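PDB 6C72: particle-associated glycoside hydrolase from Acinetobacter phage Fri1, which depolymerises the capsular polysaccharide of Acinetobacter baumannii as the phage tailspike, degrading the host capsule during virus entry. Local coordinates for the interface of chains A and B. Numbering follows the deposited sequence. Chains: chain A/B, Particle-associated glycoside hydrolase.

Contact 1: the interface of chains A and B. Residues chain A 476-478; chain B 471-475, 488, 580.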
ATOM      1  N   GLY A 476      -7.549  35.866  21.009  1.00 31.29           N
ATOM      2  CA  GLY A 476      -8.533  36.907  20.771  1.00 31.00           C
ATOM      3  C   GLY A 476      -9.617  36.487  19.788  1.00 31.39           C
ATOM      4  O   GLY A 476      -9.925  35.303  19.643  1.00 31.60           O
ATOM      5  N   VAL A 477     -10.193  37.501  19.142  1.00 31.39           N
ATOM      6  CA  VAL A 477     -11.397  37.332  18.342  1.00 31.58           C
ATOM      7  C   VAL A 477     -11.452  38.504  17.379  1.00 31.86           C
ATOM      8  O   VAL A 477     -10.905  39.575  17.654  1.00 31.71           O
ATOM      9  CB  VAL A 477     -12.651  37.261  19.257  1.00 31.03           C
ATOM     10  CG1 VAL A 477     -12.864  38.589  19.976  1.00 30.49           C
ATOM     11  CG2 VAL A 477     -13.905  36.863  18.473  1.00 31.28           C
ATOM     12  N   LYS A 478     -12.120  38.308  16.249  1.00 34.92           N
ATOM     13  CA  LYS A 478     -12.215  39.348  15.238  1.00 35.20           C
ATOM     14  C   LYS A 478     -13.608  39.355  14.631  1.00 35.12           C
ATOM     15  O   LYS A 478     -14.389  38.410  14.783  1.00 35.03           O
ATOM     16  CB  LYS A 478     -11.182  39.159  14.125  1.00 35.82           C
ATOM     17  CG  LYS A 478     -11.523  38.016  13.177  1.00 36.04           C
ATOM     18  CD  LYS A 478     -10.585  38.007  11.992  1.00 36.46           C
ATOM     19  CE  LYS A 478     -10.975  36.933  10.993  1.00 36.53           C
ATOM     20  NZ  LYS A 478     -12.332  37.158  10.397  1.00 36.47           N
TER
ATOM     21  N   LEU B 471      -7.374  33.908  13.836  1.00 34.70           N
ATOM     22  CA  LEU B 471      -8.281  34.419  14.856  1.00 34.46           C
ATOM     23  C   LEU B 471      -9.713  34.023  14.517  1.00 35.03           C
ATOM     24  O   LEU B 471     -10.120  34.134  13.356  1.00 35.62           O
ATOM     25  CB  LEU B 471      -8.186  35.941  14.977  1.00 34.22           C
ATOM     26  CG  LEU B 471      -7.033  36.552  15.769  1.00 33.32           C
ATOM     27  CD1 LEU B 471      -7.139  38.068  15.716  1.00 33.03           C
ATOM     28  CD2 LEU B 471      -7.036  36.071  17.216  1.00 32.71           C
ATOM     29  N   PRO B 472     -10.482  33.524  15.480  1.00 37.79           N
ATOM     30  CA  PRO B 472     -11.875  33.146  15.215  1.00 38.17           C
ATOM     31  C   PRO B 472     -12.824  34.339  15.271  1.00 38.34           C
ATOM     32  O   PRO B 472     -12.495  35.410  15.785  1.00 38.10           O
ATOM     33  CB  PRO B 472     -12.175  32.159  16.345  1.00 37.55           C
ATOM     34  CG  PRO B 472     -11.323  32.674  17.486  1.00 36.85           C
ATOM     35  CD  PRO B 472     -10.066  33.223  16.860  1.00 36.96           C
ATOM     36  N   ASP B 473     -14.023  34.136  14.712  1.00 41.66           N
ATOM     37  CA  ASP B 473     -15.100  35.128  14.748  1.00 41.72           C
ATOM     38  C   ASP B 473     -15.926  35.045  16.020  1.00 41.37           C
ATOM     39  O   ASP B 473     -16.824  35.870  16.220  1.00 41.36           O
ATOM     40  CB  ASP B 473     -16.044  34.961  13.558  1.00 41.94           C
ATOM     41  CG  ASP B 473     -15.367  35.223  12.230  1.00 42.15           C
ATOM     42  OD1 ASP B 473     -14.204  35.679  12.224  1.00 42.23           O
ATOM     43  OD2 ASP B 473     -15.984  34.930  11.182  1.00 42.10           O
ATOM     44  N   ILE B 474     -15.690  34.037  16.846  1.00 34.43           N
ATOM     45  CA  ILE B 474     -16.334  33.912  18.145  1.00 33.90           C
ATOM     46  C   ILE B 474     -15.366  33.175  19.050  1.00 33.21           C
ATOM     47  O   ILE B 474     -14.641  32.286  18.602  1.00 33.15           O
ATOM     48  CB  ILE B 474     -17.684  33.178  18.029  1.00 33.91           C
ATOM     49  CG1 ILE B 474     -18.389  33.125  19.375  1.00 33.31           C
ATOM     50  CG2 ILE B 474     -17.489  31.758  17.516  1.00 33.83           C
ATOM     51  CD1 ILE B 474     -19.823  32.641  19.254  1.00 33.30           C
ATOM     52  N   SER B 475     -15.335  33.558  20.318  1.00 39.76           N
ATOM     53  CA  SER B 475     -14.353  33.027  21.249  1.00 38.98           C
ATOM     54  C   SER B 475     -15.023  32.854  22.603  1.00 38.40           C
ATOM     55  O   SER B 475     -16.092  33.407  22.855  1.00 38.57           O
ATOM     56  CB  SER B 475     -13.131  33.956  21.346  1.00 38.83           C
ATOM     57  OG  SER B 475     -12.132  33.418  22.195  1.00 38.13           O
ATOM     58  N   THR B 488     -17.817  35.545  23.168  1.00 39.78           N
ATOM     59  CA  THR B 488     -17.480  36.927  22.866  1.00 39.23           C
ATOM     60  C   THR B 488     -17.432  37.148  21.360  1.00 40.85           C
ATOM     61  O   THR B 488     -16.923  36.308  20.615  1.00 41.04           O
ATOM     62  CB  THR B 488     -16.168  37.350  23.547  1.00 37.01           C
ATOM     63  OG1 THR B 488     -15.808  38.664  23.107  1.00 36.81           O
ATOM     64  CG2 THR B 488     -15.048  36.387  23.260  1.00 35.92           C
ATOM     65  N   LYS B 580     -17.238  45.276  21.677  1.00 35.75           N
ATOM     66  CA  LYS B 580     -17.028  43.884  22.045  1.00 35.59           C
ATOM     67  C   LYS B 580     -18.083  43.491  23.070  1.00 34.56           C
ATOM     68  O   LYS B 580     -18.342  44.243  24.019  1.00 32.52           O
ATOM     69  CB  LYS B 580     -15.625  43.678  22.618  1.00 34.57           C
ATOM     70  CG  LYS B 580     -15.303  42.257  23.048  1.00 34.37           C
ATOM     71  CD  LYS B 580     -13.851  42.154  23.522  1.00 33.41           C
ATOM     72  CE  LYS B 580     -13.422  40.710  23.829  1.00 33.22           C
ATOM     73  NZ  LYS B 580     -13.996  40.121  25.078  1.00 32.84           N
TER
HETATM   74  O   HOH W   1     -16.708  38.630  16.263  1.00 32.64           O

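Contact 2: the interface of chains A and B. Residues chain A 467-468; chain B 460, 465, 468-469.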
ATOM      1  N   GLN A 467       0.232  22.490  19.057  1.00 33.70           N
ATOM      2  CA  GLN A 467       0.122  23.946  19.177  1.00 33.40           C
ATOM      3  C   GLN A 467      -1.322  24.410  19.331  1.00 32.94           C
ATOM      4  O   GLN A 467      -1.552  25.541  19.759  1.00 32.78           O
ATOM      5  CB  GLN A 467       0.756  24.635  17.970  1.00 33.07           C
ATOM      6  CG  GLN A 467      -0.036  24.470  16.687  1.00 32.68           C
ATOM      7  CD  GLN A 467       0.782  24.811  15.460  1.00 32.59           C
ATOM      8  OE1 GLN A 467       1.755  24.118  15.148  1.00 32.76           O
ATOM      9  NE2 GLN A 467       0.392  25.865  14.745  1.00 32.37           N
ATOM     10  N   TYR A 468      -2.298  23.576  18.988  1.00 29.42           N
ATOM     11  CA  TYR A 468      -3.694  23.914  19.218  1.00 28.88           C
ATOM     12  C   TYR A 468      -4.156  23.550  20.621  1.00 29.02           C
ATOM     13  O   TYR A 468      -5.253  23.950  21.025  1.00 28.51           O
ATOM     14  CB  TYR A 468      -4.580  23.201  18.185  1.00 28.42           C
ATOM     15  CG  TYR A 468      -4.087  23.388  16.766  1.00 28.43           C
ATOM     16  CD1 TYR A 468      -3.663  24.638  16.315  1.00 28.50           C
ATOM     17  CD2 TYR A 468      -4.031  22.318  15.884  1.00 28.40           C
ATOM     18  CE1 TYR A 468      -3.195  24.812  15.019  1.00 28.54           C
ATOM     19  CE2 TYR A 468      -3.582  22.479  14.593  1.00 28.43           C
ATOM     20  CZ  TYR A 468      -3.166  23.727  14.158  1.00 28.51           C
ATOM     21  OH  TYR A 468      -2.711  23.879  12.864  1.00 28.56           O
TER
ATOM     22  N   ASP B 460       2.532  22.864  12.544  1.00 31.66           N
ATOM     23  CA  ASP B 460       1.496  22.517  11.585  1.00 32.20           C
ATOM     24  C   ASP B 460       1.241  23.706  10.673  1.00 32.84           C
ATOM     25  O   ASP B 460       0.882  24.787  11.144  1.00 32.73           O
ATOM     26  CB  ASP B 460       0.202  22.117  12.286  1.00 31.92           C
ATOM     27  CG  ASP B 460      -0.842  21.589  11.314  1.00 32.43           C
ATOM     28  OD1 ASP B 460      -0.500  21.301  10.142  1.00 33.00           O
ATOM     29  OD2 ASP B 460      -2.016  21.476  11.720  1.00 32.27           O
ATOM     30  N   THR B 465      -6.018  22.355   8.408  1.00 28.64           N
ATOM     31  CA  THR B 465      -6.113  22.870   9.770  1.00 28.50           C
ATOM     32  C   THR B 465      -5.925  24.386   9.866  1.00 28.61           C
ATOM     33  O   THR B 465      -5.749  24.898  10.972  1.00 28.51           O
ATOM     34  CB  THR B 465      -5.088  22.181  10.672  1.00 28.32           C
ATOM     35  OG1 THR B 465      -3.796  22.279  10.058  1.00 28.40           O
ATOM     36  CG2 THR B 465      -5.466  20.715  10.916  1.00 28.20           C
ATOM     37  N   TYR B 468      -7.679  26.673  12.475  1.00 28.49           N
ATOM     38  CA  TYR B 468      -7.285  26.699  13.876  1.00 28.32           C
ATOM     39  C   TYR B 468      -6.182  27.704  14.158  1.00 28.37           C
ATOM     40  O   TYR B 468      -5.882  27.977  15.329  1.00 28.28           O
ATOM     41  CB  TYR B 468      -6.842  25.305  14.307  1.00 28.17           C
ATOM     42  CG  TYR B 468      -7.846  24.239  13.953  1.00 28.16           C
ATOM     43  CD1 TYR B 468      -9.206  24.440  14.182  1.00 28.20           C
ATOM     44  CD2 TYR B 468      -7.440  23.035  13.372  1.00 28.14           C
ATOM     45  CE1 TYR B 468     -10.129  23.474  13.860  1.00 28.24           C
ATOM     46  CE2 TYR B 468      -8.357  22.063  13.044  1.00 28.15           C
ATOM     47  CZ  TYR B 468      -9.697  22.282  13.289  1.00 28.22           C
ATOM     48  OH  TYR B 468     -10.609  21.313  12.961  1.00 28.28           O
ATOM     49  N   ARG B 469      -5.576  28.266  13.120  1.00 33.95           N
ATOM     50  CA  ARG B 469      -4.477  29.201  13.298  1.00 33.67           C
ATOM     51  C   ARG B 469      -4.899  30.646  13.103  1.00 33.96           C
ATOM     52  O   ARG B 469      -4.191  31.548  13.565  1.00 33.46           O
ATOM     53  CB  ARG B 469      -3.321  28.847  12.347  1.00 33.85           C
ATOM     54  CG  ARG B 469      -2.831  27.410  12.529  1.00 33.53           C
ATOM     55  CD  ARG B 469      -1.515  27.132  11.805  1.00 33.59           C
ATOM     56  NE  ARG B 469      -1.630  27.201  10.355  1.00 34.43           N
ATOM     57  CZ  ARG B 469      -2.043  26.201   9.588  1.00 34.89           C
ATOM     58  NH1 ARG B 469      -2.389  25.045  10.135  1.00 34.54           N
ATOM     59  NH2 ARG B 469      -2.109  26.357   8.278  1.00 35.57           N
TER

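Contact 3: the interface of chains A and B. Residues chain A 279, 314, 343, 345, 347; chain B 318, 352, 376.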
ATOM      1  N   ASP A 279      12.949  -6.090   3.363  1.00 27.69           N
ATOM      2  CA  ASP A 279      11.994  -6.196   2.257  1.00 27.76           C
ATOM      3  C   ASP A 279      11.535  -7.645   2.063  1.00 26.86           C
ATOM      4  O   ASP A 279      11.823  -8.304   1.068  1.00 26.84           O
ATOM      5  CB  ASP A 279      12.579  -5.593   0.980  1.00 28.66           C
ATOM      6  CG  ASP A 279      12.539  -4.066   0.993  1.00 29.78           C
ATOM      7  OD1 ASP A 279      13.487  -3.409   1.496  1.00 30.28           O
ATOM      8  OD2 ASP A 279      11.528  -3.520   0.509  1.00 30.29           O
ATOM      9  N   ASN A 314      11.358  -3.345   6.830  1.00 22.88           N
ATOM     10  CA  ASN A 314      10.559  -3.466   5.607  1.00 22.71           C
ATOM     11  C   ASN A 314       9.987  -4.882   5.475  1.00 22.33           C
ATOM     12  O   ASN A 314      10.369  -5.664   4.613  1.00 22.26           O
ATOM     13  CB  ASN A 314      11.389  -3.083   4.364  1.00 22.91           C
ATOM     14  CG  ASN A 314      12.039  -1.684   4.475  1.00 23.39           C
ATOM     15  OD1 ASN A 314      11.654  -0.871   5.320  1.00 23.61           O
ATOM     16  ND2 ASN A 314      12.988  -1.388   3.586  1.00 23.62           N
ATOM     17  N   THR A 343      16.481   3.704   9.029  1.00 27.31           N
ATOM     18  CA  THR A 343      15.637   4.858   9.312  1.00 27.77           C
ATOM     19  C   THR A 343      15.161   4.928  10.752  1.00 28.09           C
ATOM     20  O   THR A 343      14.594   5.951  11.147  1.00 28.68           O
ATOM     21  CB  THR A 343      14.412   4.889   8.392  1.00 27.21           C
ATOM     22  OG1 THR A 343      13.488   3.871   8.802  1.00 26.50           O
ATOM     23  CG2 THR A 343      14.815   4.704   6.930  1.00 26.91           C
ATOM     24  N   SER A 345      12.857   2.989  11.979  1.00 27.15           N
ATOM     25  CA  SER A 345      11.608   2.262  12.013  1.00 26.98           C
ATOM     26  C   SER A 345      11.820   0.864  11.442  1.00 26.98           C
ATOM     27  O   SER A 345      12.563   0.701  10.467  1.00 27.08           O
ATOM     28  CB  SER A 345      10.518   2.986  11.212  1.00 26.82           C
ATOM     29  OG  SER A 345       9.355   2.194  11.077  1.00 26.77           O
ATOM     30  N   ASN A 347       9.478  -0.639  10.033  1.00 25.94           N
ATOM     31  CA  ASN A 347       8.584  -0.594   8.879  1.00 25.84           C
ATOM     32  C   ASN A 347       7.935  -1.959   8.657  1.00 25.87           C
ATOM     33  O   ASN A 347       8.018  -2.561   7.581  1.00 25.55           O
ATOM     34  CB  ASN A 347       9.336  -0.113   7.643  1.00 25.56           C
ATOM     35  CG  ASN A 347       8.419   0.194   6.487  1.00 24.90           C
ATOM     36  OD1 ASN A 347       7.217   0.453   6.666  1.00 24.86           O
ATOM     37  ND2 ASN A 347       8.976   0.157   5.279  1.00 24.16           N
TER
ATOM     38  N   ILE B 318      10.119   0.463  -5.507  1.00 27.35           N
ATOM     39  CA  ILE B 318      10.162  -0.221  -4.223  1.00 27.39           C
ATOM     40  C   ILE B 318      11.531  -0.854  -4.085  1.00 27.58           C
ATOM     41  O   ILE B 318      11.919  -1.685  -4.916  1.00 27.86           O
ATOM     42  CB  ILE B 318       9.067  -1.294  -4.114  1.00 27.53           C
ATOM     43  CG1 ILE B 318       7.746  -0.754  -4.637  1.00 27.51           C
ATOM     44  CG2 ILE B 318       8.949  -1.818  -2.684  1.00 27.61           C
ATOM     45  CD1 ILE B 318       6.763  -1.853  -4.916  1.00 27.72           C
ATOM     46  N   ASN B 352      11.279   2.613   0.325  1.00 26.39           N
ATOM     47  CA  ASN B 352      12.407   1.763   0.715  1.00 26.49           C
ATOM     48  C   ASN B 352      13.588   1.909  -0.253  1.00 26.47           C
ATOM     49  O   ASN B 352      14.343   0.964  -0.476  1.00 26.69           O
ATOM     50  CB  ASN B 352      11.984   0.285   0.818  1.00 26.70           C
ATOM     51  CG  ASN B 352      10.739   0.079   1.692  1.00 26.87           C
ATOM     52  OD1 ASN B 352      10.306   0.983   2.414  1.00 26.90           O
ATOM     53  ND2 ASN B 352      10.169  -1.121   1.637  1.00 27.07           N
ATOM     54  N   ASN B 376      10.665   5.818   3.923  1.00 26.27           N
ATOM     55  CA  ASN B 376      11.674   4.829   4.309  1.00 26.55           C
ATOM     56  C   ASN B 376      12.824   4.762   3.305  1.00 26.54           C
ATOM     57  O   ASN B 376      13.388   3.700   3.056  1.00 26.81           O
ATOM     58  CB  ASN B 376      11.049   3.441   4.514  1.00 26.85           C
ATOM     59  CG  ASN B 376      10.497   3.256   5.908  1.00 27.10           C
ATOM     60  OD1 ASN B 376      11.247   3.005   6.859  1.00 27.39           O
ATOM     61  ND2 ASN B 376       9.185   3.390   6.046  1.00 27.09           N
TER
HETATM   62  O   HOH W   2      14.505   1.319   3.710  1.00 18.85           O
HETATM   63  O   HOH W   3      13.201   1.265   6.273  1.00 22.95           O
HETATM   64  O   HOH W   4       7.886   3.031   8.592  1.00 30.40           O

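Contact 1: the interface of chains A and B
A:Lys478 and B:Asp473 meet through their side chains in a salt bridge, with A:Lys478 NZ 3.0 Å from B:Asp473 OD1. The lysine amine lies on the syn side of that carboxylate oxygen. The lysine leaves its backbone with CG between the N and the carbonyl carbon (chi1 74°). It runs straight to CE and bends only at its last torsion, which turns NZ to the carboxylate. The same residue is held by its backbone: A:Lys478 N donates to B:Pro472 O at 3.0 Å. A water ties the two chains once more. It lies 2.8 Å from A:Lys478 O and 2.8 Å from B:Asp473 O. A:Lys478 is thus gripped at its amide, its carbonyl and its side-chain tip.

Apolar contacts extend the patch. A:Val477 turns CG2 onto the B:Pro472 to B:Ile474 backbone, with B:Ile474 CA 3.8 Å away. A:Val477 CB packs against B:Ser475 CB. B:Leu471 lays CD2 against the bare backbone of A:Gly476, 3.9 Å from its CA. The ring of B:Pro472 comes up to the A:Gly476 carbonyl, with CD 3.5 Å from that O.

Further out, B:Lys580 NZ donates to B:Thr488 OG1 at 3.0 Å. This bond links strands 576-585 and 485-494 on the B side, beside A:Val477. Chain A contributes strand 475-478. Chain B contributes the segment that leads into its own copy of that strand, where the connector enters the C-terminal strand-rich domain.

Contact 2: the interface of chains A and B
A:Tyr468 and B:Tyr468, the same residue in two copies of the tailspike, meet edge to face in the linker that follows the beta-helix in sequence. Their ring centroids are 5.5 Å apart and the planes stand at 63°. B:Tyr468 CB lies over one face of the A:Tyr468 ring, 3.8 Å from its centroid, in a CH-pi contact. A:Gln467 CG of the same chain sits against the opposite face, so the ring is held from both sides.

The ring points its hydroxyl into a polar cluster of chain B. A:Tyr468 OH donates to the carboxylate oxygen B:Asp460 OD2 at 2.8 Å, coming from above the carboxylate plane. B:Thr465 OG1 reaches the same oxygen from the same face, at 2.6 Å. B:Arg469 NH1 in turn donates to A:Tyr468 OH at 3.0 Å. The hydroxyl lies in the guanidinium plane, at its edge, and the phenol ring is turned only 23° from that plane. The arginine chain bends at chi3 (-66°), which brings NH1 round to the hydroxyl, while its CG packs 3.6 Å from A:Tyr468 CE1. The nearby guanidinium may favour the carboxylate charge of B:Asp460.

A:Gln467 crosses B:Asp460 at about a right angle. Its amide oxygen OE1 accepts from B:Asp460 N at 3.0 Å, in a nearly straight bond whose donor lies above the carbonyl plane.

Contact 3: the interface of chains A and B
A:Asp279 and B:Asn352 meet where the beta-helices of two tailspike chains lie side by side, at ladder-like rows of asparagines. The two side chains run antiparallel, each passing alongside the other. B:Asn352 ND2 donates to A:Asp279 OD2 at 3.0 Å, on the syn side but out of the carboxylate plane. A second direct hydrogen bond runs from the hydroxyl A:Thr343 OG1 to the amide oxygen B:Asn376 OD1, at 3.1 Å. These side chains cross at about a right angle.

Flat amides also stack across the interface. A:Asn314 and B:Asn352 approach tip to tip with planes 9° apart, their CG atoms 3.5 Å from each other. A:Asn347 and B:Asn376 cross obliquely, again with nearly parallel planes, 8° apart. A:Asn347 extends with CG anti to its backbone N (chi1 -170°), which brings its amide over that of B:Asn376.

Bonds within chain A fix this row. A:Asn314 ND2 donates to A:Asp279 OD1 at 2.9 Å, so each carboxylate oxygen takes an amide. A:Asn347 ND2 donates to A:Asn314 OD1, from above the carbonyl plane.

Water completes the polar network. One water joins A:Asn314 ND2 to B:Asn376 O. A second, 2.7 Å from B:Asn376 OD1, also meets A:Asn314 OD1, and these two waters bond to each other. A third links B:Asn376 ND2, at 2.9 Å, to A:Ser345 OG. A:Ser345 OG also accepts from A:Asn347 N.

The three contacts follow one another along the length of the A and B chains. Contacts 1 and 2 lie about 16 Å apart between the centres of their C-alpha atoms. Contact 3 is about 30 Å from contact 2 and 46 Å from contact 1. No residue is shared, but B:Arg469 of contact 2 is only two positions before B:Leu471 of contact 1. Contact 3 joins the beta-helices, contact 2 the linker and contact 1 the start of the C-terminal domain. The deposited assembly holds three copies, as expected of a tailspike, so such contacts probably recur around the trimer.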